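Local coordinates for cadherin-5 (Gallus gallus, PDB 3PPE), which mediates calcium-dependent homophilic adhesion between endothelial cells, here represented by its two outermost extracellular cadherin domains, at residues T44-Q49 with G53-F58; G22-S27 with L71-I76; G111-M116 with I161-A166. One frame throughout, in Å; residues are numbered along the deposited sequence. Where two conformers were deposited one is given.

Interaction 1. Residues T44-Q49 with G53-F58; sequences TIFKVQ and GDIYAF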
ATOM      1  N   THR A  44      -9.976  10.057  12.540  1.00 17.02           N
ATOM      2  CA  THR A  44     -11.000  10.668  11.687  1.00 16.95           C
ATOM      3  C   THR A  44     -10.744  10.170  10.259  1.00 15.44           C
ATOM      4  O   THR A  44     -11.394   9.225   9.790  1.00 16.08           O
ATOM      5  CB  THR A  44     -11.034  12.218  11.767  1.00 16.75           C
ATOM      6  OG1 THR A  44      -9.730  12.764  11.540  1.00 18.53           O
ATOM      7  CG2 THR A  44     -11.553  12.726  13.130  1.00 18.08           C
ATOM      8  N   ILE A  45      -9.744  10.722   9.593  1.00 13.88           N
ATOM      9  CA  ILE A  45      -9.387  10.211   8.262  1.00 13.48           C
ATOM     10  C   ILE A  45      -8.704   8.856   8.333  1.00 13.19           C
ATOM     11  O   ILE A  45      -9.013   7.952   7.552  1.00 13.43           O
ATOM     12  CB  ILE A  45      -8.472  11.217   7.509  1.00 14.08           C
ATOM     13  CG1 ILE A  45      -9.244  12.520   7.306  1.00 14.23           C
ATOM     14  CG2 ILE A  45      -7.888  10.594   6.164  1.00 13.38           C
ATOM     15  CD1 ILE A  45      -8.408  13.694   6.640  1.00 15.11           C
ATOM     16  N   PHE A  46      -7.758   8.728   9.261  1.00 12.61           N
ATOM     17  CA  PHE A  46      -6.923   7.548   9.335  1.00 13.03           C
ATOM     18  C   PHE A  46      -7.362   6.739  10.533  1.00 13.26           C
ATOM     19  O   PHE A  46      -7.415   7.250  11.645  1.00 13.47           O
ATOM     20  CB  PHE A  46      -5.458   7.967   9.469  1.00 11.76           C
ATOM     21  CG  PHE A  46      -4.982   8.760   8.299  1.00 12.38           C
ATOM     22  CD1 PHE A  46      -4.691  10.103   8.436  1.00 11.50           C
ATOM     23  CD2 PHE A  46      -4.857   8.161   7.046  1.00 10.88           C
ATOM     24  CE1 PHE A  46      -4.271  10.841   7.337  1.00 16.67           C
ATOM     25  CE2 PHE A  46      -4.463   8.901   5.933  1.00 11.81           C
ATOM     26  CZ  PHE A  46      -4.176  10.252   6.090  1.00 13.26           C
ATOM     27  N   LYS A  47      -7.717   5.492  10.302  1.00 14.19           N
ATOM     28  CA  LYS A  47      -8.130   4.643  11.409  1.00 16.28           C
ATOM     29  C   LYS A  47      -7.411   3.310  11.350  1.00 17.28           C
ATOM     30  O   LYS A  47      -7.206   2.741  10.264  1.00 15.89           O
ATOM     31  CB  LYS A  47      -9.650   4.412  11.408  1.00 16.29           C
ATOM     32  CG  LYS A  47     -10.493   5.682  11.379  1.00 15.37           C
ATOM     33  CD  LYS A  47     -11.974   5.336  11.294  1.00 18.72           C
ATOM     34  CE  LYS A  47     -12.801   6.589  11.130  1.00 22.90           C
ATOM     35  NZ  LYS A  47     -14.229   6.293  11.413  1.00 29.99           N
ATOM     36  N   VAL A  48      -7.072   2.803  12.531  1.00 19.47           N
ATOM     37  CA  VAL A  48      -6.533   1.458  12.672  1.00 23.20           C
ATOM     38  C   VAL A  48      -7.623   0.418  12.450  1.00 25.98           C
ATOM     39  O   VAL A  48      -8.778   0.604  12.823  1.00 26.76           O
ATOM     40  CB  VAL A  48      -5.882   1.242  14.079  1.00 23.33           C
ATOM     41  CG1 VAL A  48      -5.496  -0.233  14.276  1.00 24.14           C
ATOM     42  CG2 VAL A  48      -4.654   2.111  14.241  1.00 20.59           C
ATOM     43  N   GLN A  49      -7.242  -0.693  11.829  1.00 20.00           N
ATOM     44  CA  GLN A  49      -8.190  -1.747  11.490  1.00 20.00           C
ATOM     45  C   GLN A  49      -7.578  -3.128  11.700  1.00 20.00           C
ATOM     46  O   GLN A  49      -6.757  -3.582  10.903  1.00 35.42           O
ATOM     47  CB  GLN A  49      -8.665  -1.595  10.044  1.00 20.00           C
ATOM     48  CG  GLN A  49      -9.433  -0.313   9.774  1.00 20.00           C
ATOM     49  CD  GLN A  49     -10.725  -0.229  10.562  1.00 20.00           C
ATOM     50  OE1 GLN A  49     -11.490  -1.192  10.614  1.00 20.00           O
ATOM     51  NE2 GLN A  49     -10.970   0.924  11.179  1.00 20.00           N
ATOM     52  N   GLY A  53      -2.378  -3.835  12.962  1.00 23.63           N
ATOM     53  CA  GLY A  53      -1.695  -2.555  12.920  1.00 20.72           C
ATOM     54  C   GLY A  53      -1.928  -1.815  11.618  1.00 18.60           C
ATOM     55  O   GLY A  53      -1.305  -0.785  11.359  1.00 16.86           O
ATOM     56  N   ASP A  54      -2.829  -2.343  10.796  1.00 16.80           N
ATOM     57  CA  ASP A  54      -3.148  -1.726   9.494  1.00 16.44           C
ATOM     58  C   ASP A  54      -3.927  -0.432   9.679  1.00 15.33           C
ATOM     59  O   ASP A  54      -4.832  -0.357  10.522  1.00 15.25           O
ATOM     60  CB  ASP A  54      -3.956  -2.670   8.593  1.00 16.57           C
ATOM     61  CG  ASP A  54      -3.146  -3.843   8.090  1.00 19.30           C
ATOM     62  OD1 ASP A  54      -3.351  -4.913   8.656  1.00 23.74           O
ATOM     63  OD2 ASP A  54      -2.301  -3.727   7.162  1.00 22.09           O
ATOM     64  N   ILE A  55      -3.531   0.578   8.915  1.00 13.43           N
ATOM     65  CA  ILE A  55      -4.154   1.891   8.934  1.00 12.57           C
ATOM     66  C   ILE A  55      -4.804   2.065   7.590  1.00 12.06           C
ATOM     67  O   ILE A  55      -4.225   1.697   6.556  1.00 11.18           O
ATOM     68  CB  ILE A  55      -3.118   3.021   9.194  1.00 12.64           C
ATOM     69  CG1 ILE A  55      -2.509   2.834  10.590  1.00 13.13           C
ATOM     70  CG2 ILE A  55      -3.776   4.429   9.046  1.00 11.24           C
ATOM     71  CD1 ILE A  55      -1.548   3.951  10.984  1.00 14.19           C
ATOM     72  N   TYR A  56      -6.039   2.538   7.628  1.00 12.23           N
ATOM     73  CA  TYR A  56      -6.816   2.832   6.433  1.00 13.19           C
ATOM     74  C   TYR A  56      -7.218   4.285   6.429  1.00 12.44           C
ATOM     75  O   TYR A  56      -7.341   4.886   7.496  1.00 12.84           O
ATOM     76  CB  TYR A  56      -8.070   1.951   6.391  1.00 14.30           C
ATOM     77  CG  TYR A  56      -7.811   0.564   5.860  1.00 15.18           C
ATOM     78  CD1 TYR A  56      -7.267  -0.416   6.670  1.00 17.48           C
ATOM     79  CD2 TYR A  56      -8.150   0.225   4.559  1.00 15.93           C
ATOM     80  CE1 TYR A  56      -7.027  -1.695   6.186  1.00 18.34           C
ATOM     81  CE2 TYR A  56      -7.925  -1.052   4.070  1.00 16.19           C
ATOM     82  CZ  TYR A  56      -7.354  -1.994   4.873  1.00 17.88           C
ATOM     83  OH  TYR A  56      -7.146  -3.270   4.374  1.00 20.77           O
ATOM     84  N   ALA A  57      -7.422   4.831   5.231  1.00 11.33           N
ATOM     85  CA  ALA A  57      -7.933   6.185   5.044  1.00 11.30           C
ATOM     86  C   ALA A  57      -9.415   6.125   4.688  1.00 11.39           C
ATOM     87  O   ALA A  57      -9.826   5.327   3.840  1.00 10.37           O
ATOM     88  CB  ALA A  57      -7.153   6.905   3.881  1.00 11.69           C
ATOM     89  N   PHE A  58     -10.188   7.028   5.291  1.00 12.53           N
ATOM     90  CA  PHE A  58     -11.658   7.020   5.182  1.00 14.27           C
ATOM     91  C   PHE A  58     -12.216   8.230   4.427  1.00 15.34           C
ATOM     92  O   PHE A  58     -13.424   8.454   4.398  1.00 14.82           O
ATOM     93  CB  PHE A  58     -12.304   6.858   6.568  1.00 12.38           C
ATOM     94  CG  PHE A  58     -12.209   5.459   7.085  1.00 14.44           C
ATOM     95  CD1 PHE A  58     -11.002   4.965   7.567  1.00 13.07           C
ATOM     96  CD2 PHE A  58     -13.304   4.606   7.044  1.00 12.50           C
ATOM     97  CE1 PHE A  58     -10.896   3.652   8.013  1.00 15.41           C
ATOM     98  CE2 PHE A  58     -13.195   3.294   7.502  1.00 15.84           C
ATOM     99  CZ  PHE A  58     -11.992   2.821   7.985  1.00 14.09           C
TER
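The side chains of Lys47 and Phe58 cross at about a right angle, the lysine methylenes lying over one face of the ring, showing how an aliphatic chain and an aromatic can pair on the outside of a β-hairpin. The lysine is extended beyond CG, which carries CD to 4.0 Å from the centroid of the Phe58 ring in a CH-pi contact, and leaves NZ 4.9 Å from that centroid as a cation-pi partner. The ring edge meets Ile45 O in plane, and the same oxygen takes the Phe58 N-H at 2.7 Å, in the carbonyl plane but bent at the hydrogen. On this face Gln49 bends at chi2 (-63°): its CG rests 3.8 Å from Tyr56 CD1, its amide turned 84° from the tyrosine ring, while NE2 comes obliquely to Phe58 CZ. Without the ring, as with an alanine at Phe58, the Lys47 methylenes and ammonium would probably lose the aromatic face they cross. The opposite face is apolar: Phe46 CE2 meets Ala57 CB at 3.9 Å, and Phe46 CB meets Ile55 CG2. Between the faces, paired bonds join Lys47 N to Tyr56 O and Tyr56 N to Lys47 O, both 2.9 Å. Strand 19-23 continues the sheet beyond 54-57, and the apolar face turns inward, with Phe46 on Ile92 and Ile55 on Phe90 of strand 82-95.

Interaction 2. Residues G22-S27 with L71-I76; sequences GKLTSS and LTAHII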
ATOM      1  N   GLY A  22      -1.070   1.669   5.221  1.00 13.56           N
ATOM      2  CA  GLY A  22       0.173   1.006   5.598  1.00 13.80           C
ATOM      3  C   GLY A  22      -0.031   0.214   6.876  1.00 14.19           C
ATOM      4  O   GLY A  22      -1.177   0.012   7.304  1.00 14.17           O
ATOM      5  N   LYS A  23       1.056  -0.228   7.502  1.00 14.13           N
ATOM      6  CA  LYS A  23       0.903  -1.093   8.672  1.00 15.21           C
ATOM      7  C   LYS A  23       1.899  -0.781   9.752  1.00 14.83           C
ATOM      8  O   LYS A  23       3.075  -0.656   9.485  1.00 15.20           O
ATOM      9  CB  LYS A  23       0.961  -2.584   8.260  1.00 15.31           C
ATOM     10  CG  LYS A  23       0.618  -3.571   9.384  1.00 16.84           C
ATOM     11  CD  LYS A  23       1.117  -4.977   9.050  1.00 17.69           C
ATOM     12  CE  LYS A  23       1.092  -5.911  10.287  1.00 22.39           C
ATOM     13  NZ  LYS A  23       1.861  -5.498  11.564  1.00 22.23           N
ATOM     14  N   LEU A  24       1.414  -0.660  10.981  1.00 14.13           N
ATOM     15  CA  LEU A  24       2.284  -0.524  12.137  1.00 14.92           C
ATOM     16  C   LEU A  24       2.760  -1.880  12.603  1.00 16.02           C
ATOM     17  O   LEU A  24       2.003  -2.837  12.535  1.00 15.83           O
ATOM     18  CB  LEU A  24       1.511   0.135  13.292  1.00 13.93           C
ATOM     19  CG  LEU A  24       1.050   1.589  13.079  1.00 13.93           C
ATOM     20  CD1 LEU A  24       0.124   1.960  14.258  1.00 12.94           C
ATOM     21  CD2 LEU A  24       2.288   2.487  13.020  1.00 12.41           C
ATOM     22  N   THR A  25       3.996  -1.956  13.100  1.00 17.34           N
ATOM     23  CA  THR A  25       4.471  -3.184  13.756  1.00 18.55           C
ATOM     24  C   THR A  25       5.268  -2.881  15.025  1.00 18.57           C
ATOM     25  O   THR A  25       6.283  -2.216  14.966  1.00 18.95           O
ATOM     26  CB  THR A  25       5.331  -4.064  12.812  1.00 19.57           C
ATOM     27  OG1 THR A  25       4.613  -4.342  11.602  1.00 18.67           O
ATOM     28  CG2 THR A  25       5.701  -5.409  13.495  1.00 19.05           C
ATOM     29  N   SER A  26       4.784  -3.374  16.164  1.00 19.96           N
ATOM     30  CA  SER A  26       5.558  -3.429  17.412  1.00 20.69           C
ATOM     31  C   SER A  26       5.931  -4.866  17.658  1.00 22.62           C
ATOM     32  O   SER A  26       5.140  -5.750  17.382  1.00 22.58           O
ATOM     33  CB  SER A  26       4.715  -2.989  18.601  1.00 20.53           C
ATOM     34  OG  SER A  26       5.261  -3.493  19.821  1.00 19.78           O
ATOM     35  N   SER A  27       7.133  -5.094  18.175  1.00 23.87           N
ATOM     36  CA  SER A  27       7.584  -6.454  18.495  0.50 25.18           C
ATOM     37  C   SER A  27       6.957  -7.041  19.751  1.00 26.82           C
ATOM     38  O   SER A  27       7.362  -8.190  19.931  1.00 27.53           O
ATOM     39  CB  SER A  27       9.106  -6.469  18.566  0.50 24.45           C
ATOM     40  OG  SER A  27       9.544  -5.846  19.757  0.50 22.41           O
ATOM     41  N   LEU A  71       1.748  11.636  12.736  1.00 13.59           N
ATOM     42  CA  LEU A  71       1.005  10.874  13.722  1.00 13.19           C
ATOM     43  C   LEU A  71       1.950  10.199  14.721  1.00 13.13           C
ATOM     44  O   LEU A  71       3.163  10.168  14.515  1.00 12.45           O
ATOM     45  CB  LEU A  71       0.114   9.826  13.037  1.00 13.36           C
ATOM     46  CG  LEU A  71      -1.210  10.241  12.359  1.00 12.21           C
ATOM     47  CD1 LEU A  71      -0.970  10.912  10.985  1.00 12.52           C
ATOM     48  CD2 LEU A  71      -2.001   8.980  12.134  1.00 12.31           C
ATOM     49  N   THR A  72       1.380   9.655  15.799  1.00 12.32           N
ATOM     50  CA  THR A  72       2.166   8.937  16.791  1.00 11.87           C
ATOM     51  C   THR A  72       1.455   7.640  17.090  1.00 12.18           C
ATOM     52  O   THR A  72       0.244   7.625  17.284  1.00 11.55           O
ATOM     53  CB  THR A  72       2.364   9.756  18.090  1.00 12.35           C
ATOM     54  OG1 THR A  72       3.060  10.955  17.761  1.00 13.07           O
ATOM     55  CG2 THR A  72       3.214   8.990  19.107  1.00 11.41           C
ATOM     56  N   ALA A  73       2.226   6.557  17.081  1.00 12.38           N
ATOM     57  CA  ALA A  73       1.701   5.236  17.324  1.00 12.77           C
ATOM     58  C   ALA A  73       1.972   4.787  18.765  1.00 12.71           C
ATOM     59  O   ALA A  73       3.006   5.109  19.340  1.00 11.69           O
ATOM     60  CB  ALA A  73       2.302   4.249  16.304  1.00 12.16           C
ATOM     61  N   HIS A  74       1.029   4.041  19.334  1.00 12.49           N
ATOM     62  CA  HIS A  74       1.257   3.350  20.598  1.00 13.10           C
ATOM     63  C   HIS A  74       0.892   1.873  20.495  1.00 14.10           C
ATOM     64  O   HIS A  74       0.470   1.401  19.439  1.00 14.70           O
ATOM     65  CB  HIS A  74       0.457   4.011  21.722  1.00 13.35           C
ATOM     66  CG  HIS A  74       0.456   5.509  21.663  1.00 10.46           C
ATOM     67  ND1 HIS A  74       0.953   6.294  22.681  1.00 11.59           N
ATOM     68  CD2 HIS A  74       0.018   6.363  20.707  1.00 13.54           C
ATOM     69  CE1 HIS A  74       0.821   7.568  22.355  1.00 12.16           C
ATOM     70  NE2 HIS A  74       0.257   7.637  21.163  1.00 12.15           N
ATOM     71  N   ILE A  75       1.059   1.148  21.596  1.00 13.76           N
ATOM     72  CA  ILE A  75       0.489  -0.187  21.728  1.00 15.34           C
ATOM     73  C   ILE A  75       0.112  -0.485  23.175  1.00 15.48           C
ATOM     74  O   ILE A  75       0.958  -0.445  24.068  1.00 15.01           O
ATOM     75  CB  ILE A  75       1.466  -1.269  21.228  1.00 16.24           C
ATOM     76  CG1 ILE A  75       0.771  -2.631  21.177  1.00 19.84           C
ATOM     77  CG2 ILE A  75       2.696  -1.327  22.118  1.00 17.95           C
ATOM     78  CD1 ILE A  75       1.549  -3.687  20.422  1.00 18.32           C
ATOM     79  N   ILE A  76      -1.163  -0.784  23.399  1.00 15.88           N
ATOM     80  CA  ILE A  76      -1.754  -0.674  24.727  1.00 16.75           C
ATOM     81  C   ILE A  76      -2.352  -2.004  25.177  1.00 17.56           C
ATOM     82  O   ILE A  76      -3.057  -2.667  24.416  1.00 16.61           O
ATOM     83  CB  ILE A  76      -2.846   0.410  24.773  1.00 16.56           C
ATOM     84  CG1 ILE A  76      -2.275   1.761  24.336  1.00 15.70           C
ATOM     85  CG2 ILE A  76      -3.446   0.504  26.167  1.00 17.91           C
ATOM     86  CD1 ILE A  76      -1.121   2.239  25.190  1.00 16.98           C
TER
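Leu24 and Ser26 face Ala73 and Ile75 across a gap between backbones, 7.8 Å from Leu24 CA to Ala73 CA and 7.4 Å from Ser26 CA to Ile75 CA, too wide for pairing as neighbouring strands. The gap is filled by side chains, as expected where two layers of a sandwich meet. Leu24 presents its fork to a single methyl: CD2 lies 3.7 Å from Ala73 CB, and CD1 is almost as near. Further along, Ile75 reaches out with an extended chain, CG1 anti to the backbone N (chi1 -171°) and chi2 close to 180°, which delivers CD1 to Ser26 CB at 3.7 Å. The hydroxyl of Ser26 stands just beside that methyl, with OG 3.8 Å from Ile75 CD1, yet its polar needs are met by Glu85 OE2 and the backbone N of Val28. Those two bonds would hold the hydroxyl of a buried serine in place, and its carbon can then serve as an apolar surface. On the far side of the same segment Lys23 runs extended alongside its own backbone and turns only at its last bond, so that NZ gives hydrogen bonds to Leu24 O at 2.8 Å and to Thr25 OG1 at 3.0 Å, and a further one to Asp52 O; three oxygens hold the ammonium. The second subunit completes the site, its Trp4 packing on Leu24 and its Trp2 on Ala73. The partner's N-terminal strand lies along this edge, joined by backbone hydrogen bonds from Thr25 and Ser27, and its two tryptophan side chains enter the pocket, the hallmark of the strand-swapped cadherin dimer.

Interaction 3. Residues G111-M116 with I161-A166; sequences GSVPEM and IFTARA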
ATOM      1  N   GLY A 111       5.046  43.695 -22.395  1.00 15.45           N
ATOM      2  CA  GLY A 111       6.445  43.995 -22.604  1.00 14.58           C
ATOM      3  C   GLY A 111       6.661  44.935 -23.756  1.00 14.05           C
ATOM      4  O   GLY A 111       5.735  45.352 -24.432  1.00 12.66           O
ATOM      5  N   SER A 112       7.920  45.256 -23.982  1.00 14.37           N
ATOM      6  CA  SER A 112       8.261  46.112 -25.095  1.00 15.15           C
ATOM      7  C   SER A 112       9.647  45.752 -25.599  1.00 14.37           C
ATOM      8  O   SER A 112      10.471  45.153 -24.896  1.00 14.60           O
ATOM      9  CB  SER A 112       8.182  47.615 -24.691  1.00 15.10           C
ATOM     10  OG  SER A 112       9.335  47.976 -23.948  1.00 16.62           O
ATOM     11  N   VAL A 113       9.887  46.094 -26.847  1.00 13.80           N
ATOM     12  CA  VAL A 113      11.180  45.842 -27.455  1.00 13.19           C
ATOM     13  C   VAL A 113      11.370  46.939 -28.524  1.00 13.27           C
ATOM     14  O   VAL A 113      10.375  47.383 -29.113  1.00 14.04           O
ATOM     15  CB  VAL A 113      11.267  44.391 -27.996  1.00 12.24           C
ATOM     16  CG1 VAL A 113      10.337  44.183 -29.199  1.00 10.45           C
ATOM     17  CG2 VAL A 113      12.743  43.987 -28.324  1.00 12.15           C
ATOM     18  N   PRO A 114      12.605  47.455 -28.709  1.00 13.92           N
ATOM     19  CA  PRO A 114      12.833  48.394 -29.812  1.00 13.68           C
ATOM     20  C   PRO A 114      12.614  47.741 -31.141  1.00 15.00           C
ATOM     21  O   PRO A 114      12.959  46.552 -31.302  1.00 14.98           O
ATOM     22  CB  PRO A 114      14.314  48.766 -29.666  1.00 13.79           C
ATOM     23  CG  PRO A 114      14.566  48.575 -28.156  1.00 14.25           C
ATOM     24  CD  PRO A 114      13.799  47.325 -27.846  1.00 14.05           C
ATOM     25  N   GLU A 115      12.047  48.502 -32.090  1.00 15.02           N
ATOM     26  CA  GLU A 115      11.832  48.026 -33.434  1.00 16.43           C
ATOM     27  C   GLU A 115      13.158  47.637 -34.046  1.00 16.33           C
ATOM     28  O   GLU A 115      14.195  48.144 -33.635  1.00 16.18           O
ATOM     29  CB  GLU A 115      11.165  49.101 -34.315  1.00 15.82           C
ATOM     30  CG  GLU A 115      11.976  50.403 -34.429  1.00 17.74           C
ATOM     31  CD  GLU A 115      11.469  51.287 -35.573  1.00 20.59           C
ATOM     32  OE1 GLU A 115      11.949  52.454 -35.699  1.00 25.38           O
ATOM     33  OE2 GLU A 115      10.602  50.789 -36.343  1.00 20.68           O
ATOM     34  N   MET A 116      13.113  46.738 -35.025  1.00 16.06           N
ATOM     35  CA  MET A 116      14.300  46.345 -35.769  1.00 17.36           C
ATOM     36  C   MET A 116      15.424  45.754 -34.897  1.00 16.65           C
ATOM     37  O   MET A 116      16.567  45.752 -35.305  1.00 17.30           O
ATOM     38  CB  MET A 116      14.819  47.532 -36.636  1.00 17.91           C
ATOM     39  CG  MET A 116      13.741  48.203 -37.546  1.00 20.12           C
ATOM     40  SD  MET A 116      13.001  47.030 -38.707  1.00 28.21           S
ATOM     41  CE  MET A 116      14.444  46.556 -39.651  1.00 23.31           C
ATOM     42  N   ILE A 161      10.166  35.246 -23.846  1.00  8.96           N
ATOM     43  CA  ILE A 161       9.713  35.595 -25.201  0.50  9.74           C
ATOM     44  C   ILE A 161      10.814  36.383 -25.907  1.00  9.77           C
ATOM     45  O   ILE A 161      11.417  37.283 -25.325  1.00  9.66           O
ATOM     46  CB  ILE A 161       8.367  36.372 -25.150  0.50  9.57           C
ATOM     47  CG1 ILE A 161       7.313  35.518 -24.419  0.50  9.10           C
ATOM     48  CG2 ILE A 161       7.865  36.786 -26.560  0.50  9.12           C
ATOM     49  CD1 ILE A 161       5.964  36.167 -24.318  0.50  8.32           C
ATOM     50  N   PHE A 162      11.071  36.015 -27.163  1.00 10.40           N
ATOM     51  CA  PHE A 162      12.139  36.581 -27.992  1.00 10.32           C
ATOM     52  C   PHE A 162      11.560  36.995 -29.330  1.00 10.93           C
ATOM     53  O   PHE A 162      10.585  36.390 -29.784  1.00 11.04           O
ATOM     54  CB  PHE A 162      13.206  35.519 -28.277  1.00  9.17           C
ATOM     55  CG  PHE A 162      13.874  34.959 -27.055  1.00  9.32           C
ATOM     56  CD1 PHE A 162      13.357  33.824 -26.407  1.00  8.70           C
ATOM     57  CD2 PHE A 162      15.062  35.512 -26.591  1.00 10.81           C
ATOM     58  CE1 PHE A 162      13.998  33.310 -25.263  1.00  8.65           C
ATOM     59  CE2 PHE A 162      15.729  34.989 -25.460  1.00 10.99           C
ATOM     60  CZ  PHE A 162      15.195  33.891 -24.797  1.00 10.39           C
ATOM     61  N   THR A 163      12.191  37.983 -29.991  1.00 11.58           N
ATOM     62  CA  THR A 163      11.814  38.339 -31.366  1.00 11.21           C
ATOM     63  C   THR A 163      12.132  37.136 -32.263  1.00 11.64           C
ATOM     64  O   THR A 163      13.182  36.507 -32.110  1.00 11.32           O
ATOM     65  CB  THR A 163      12.571  39.616 -31.891  1.00 11.62           C
ATOM     66  OG1 THR A 163      13.971  39.357 -31.853  1.00 10.30           O
ATOM     67  CG2 THR A 163      12.247  40.877 -31.014  1.00  7.87           C
ATOM     68  N   ALA A 164      11.204  36.833 -33.178  1.00 12.39           N
ATOM     69  CA  ALA A 164      11.311  35.726 -34.136  1.00 13.18           C
ATOM     70  C   ALA A 164      11.767  36.190 -35.514  1.00 13.38           C
ATOM     71  O   ALA A 164      12.024  35.364 -36.379  1.00 13.74           O
ATOM     72  CB  ALA A 164       9.974  34.978 -34.280  1.00 13.45           C
ATOM     73  N   ARG A 165      11.912  37.495 -35.681  1.00 13.36           N
ATOM     74  CA  ARG A 165      12.276  38.125 -36.967  1.00 14.00           C
ATOM     75  C   ARG A 165      13.142  39.308 -36.616  1.00 14.26           C
ATOM     76  O   ARG A 165      12.952  39.893 -35.551  1.00 13.19           O
ATOM     77  CB  ARG A 165      11.020  38.660 -37.697  1.00 12.36           C
ATOM     78  CG  ARG A 165      10.006  37.574 -38.166  1.00 15.02           C
ATOM     79  CD  ARG A 165       8.827  38.179 -38.939  1.00 15.43           C
ATOM     80  NE  ARG A 165       9.299  38.755 -40.203  1.00 16.04           N
ATOM     81  CZ  ARG A 165       9.359  38.115 -41.364  1.00 15.67           C
ATOM     82  NH1 ARG A 165       8.992  36.826 -41.462  1.00 12.63           N
ATOM     83  NH2 ARG A 165       9.833  38.774 -42.435  1.00 16.22           N
ATOM     84  N   ALA A 166      14.029  39.711 -37.529  1.00 14.95           N
ATOM     85  CA  ALA A 166      14.876  40.900 -37.317  1.00 16.76           C
ATOM     86  C   ALA A 166      14.293  42.160 -37.939  1.00 18.75           C
ATOM     87  O   ALA A 166      14.873  43.217 -37.789  1.00 19.69           O
ATOM     88  CB  ALA A 166      16.277  40.673 -37.877  1.00 16.81           C
TER
HETATM   89  O   HOH W   1      17.520  44.210 -37.185  1.00 30.95           O
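One water spans Met116 and Ala166, giving a hydrogen bond to Met116 O at 2.6 Å and another to Ala166 O at 2.9 Å. It links two loops at one end of the second cadherin domain, a β-sandwich in which strands 108-114 and 160-163 belong to different sheets. Just inside the bridge, the strands that lead into these loops meet through methyl groups. Val113 and Thr163 point at one another and cross obliquely, Val113 CG2 to Thr163 CG2 at 4.1 Å, a modest touch between the two layers. Threonine here works with both branches. Its CG2 looks across the sandwich, anti to the carbonyl carbon, while OG1 turns to its own side and is hydrogen-bonded to Arg118 O and Thr121 N. Two partners thus hold the buried hydroxyl and so are likely to fix the rotation that aims the methyl at Val113, where Val123 packs against both residues. Strand 108-114 is tied in turn to strand 194-202 by backbone bonds from Gly111 and Val113. Beyond the strand, Glu115 OE2 accepts a hydrogen bond from Arg170 N, which attaches the first loop to a later part of the chain. Met116 then takes positive backbone angles (phi 59°, psi 23°), in the left-handed region, and its CB leads away from the other segment. The side chain nevertheless returns: bent at chi2 (-59°) and again at the sulfur, it brings its terminal methyl back beside the water-bound carbonyl, Met116 CE lying 3.8 Å from Ala166 O.

Overall arrangement
Interactions 1 and 2 both belong to the first cadherin domain, their centres 12 Å apart, and they meet along strand 19-23 and the residue that follows it: Gly53 O lies 2.7 Å from Leu24 N, and Ile55 N lies 2.9 Å from Gly22 O, both probable hydrogen bonds. The hairpin of interaction 1 is nested in the chain loop that interaction 2 closes. Interaction 3 stands apart in the second domain, its centre about 58 Å from that of interaction 1 and 63 Å from that of interaction 2. Calcium ions occupy the junction between the domains; in interaction 1 the side chain of Ile45 is about 14 Å from a bound calcium ion. Interaction 2 instead adjoins the adhesive partner.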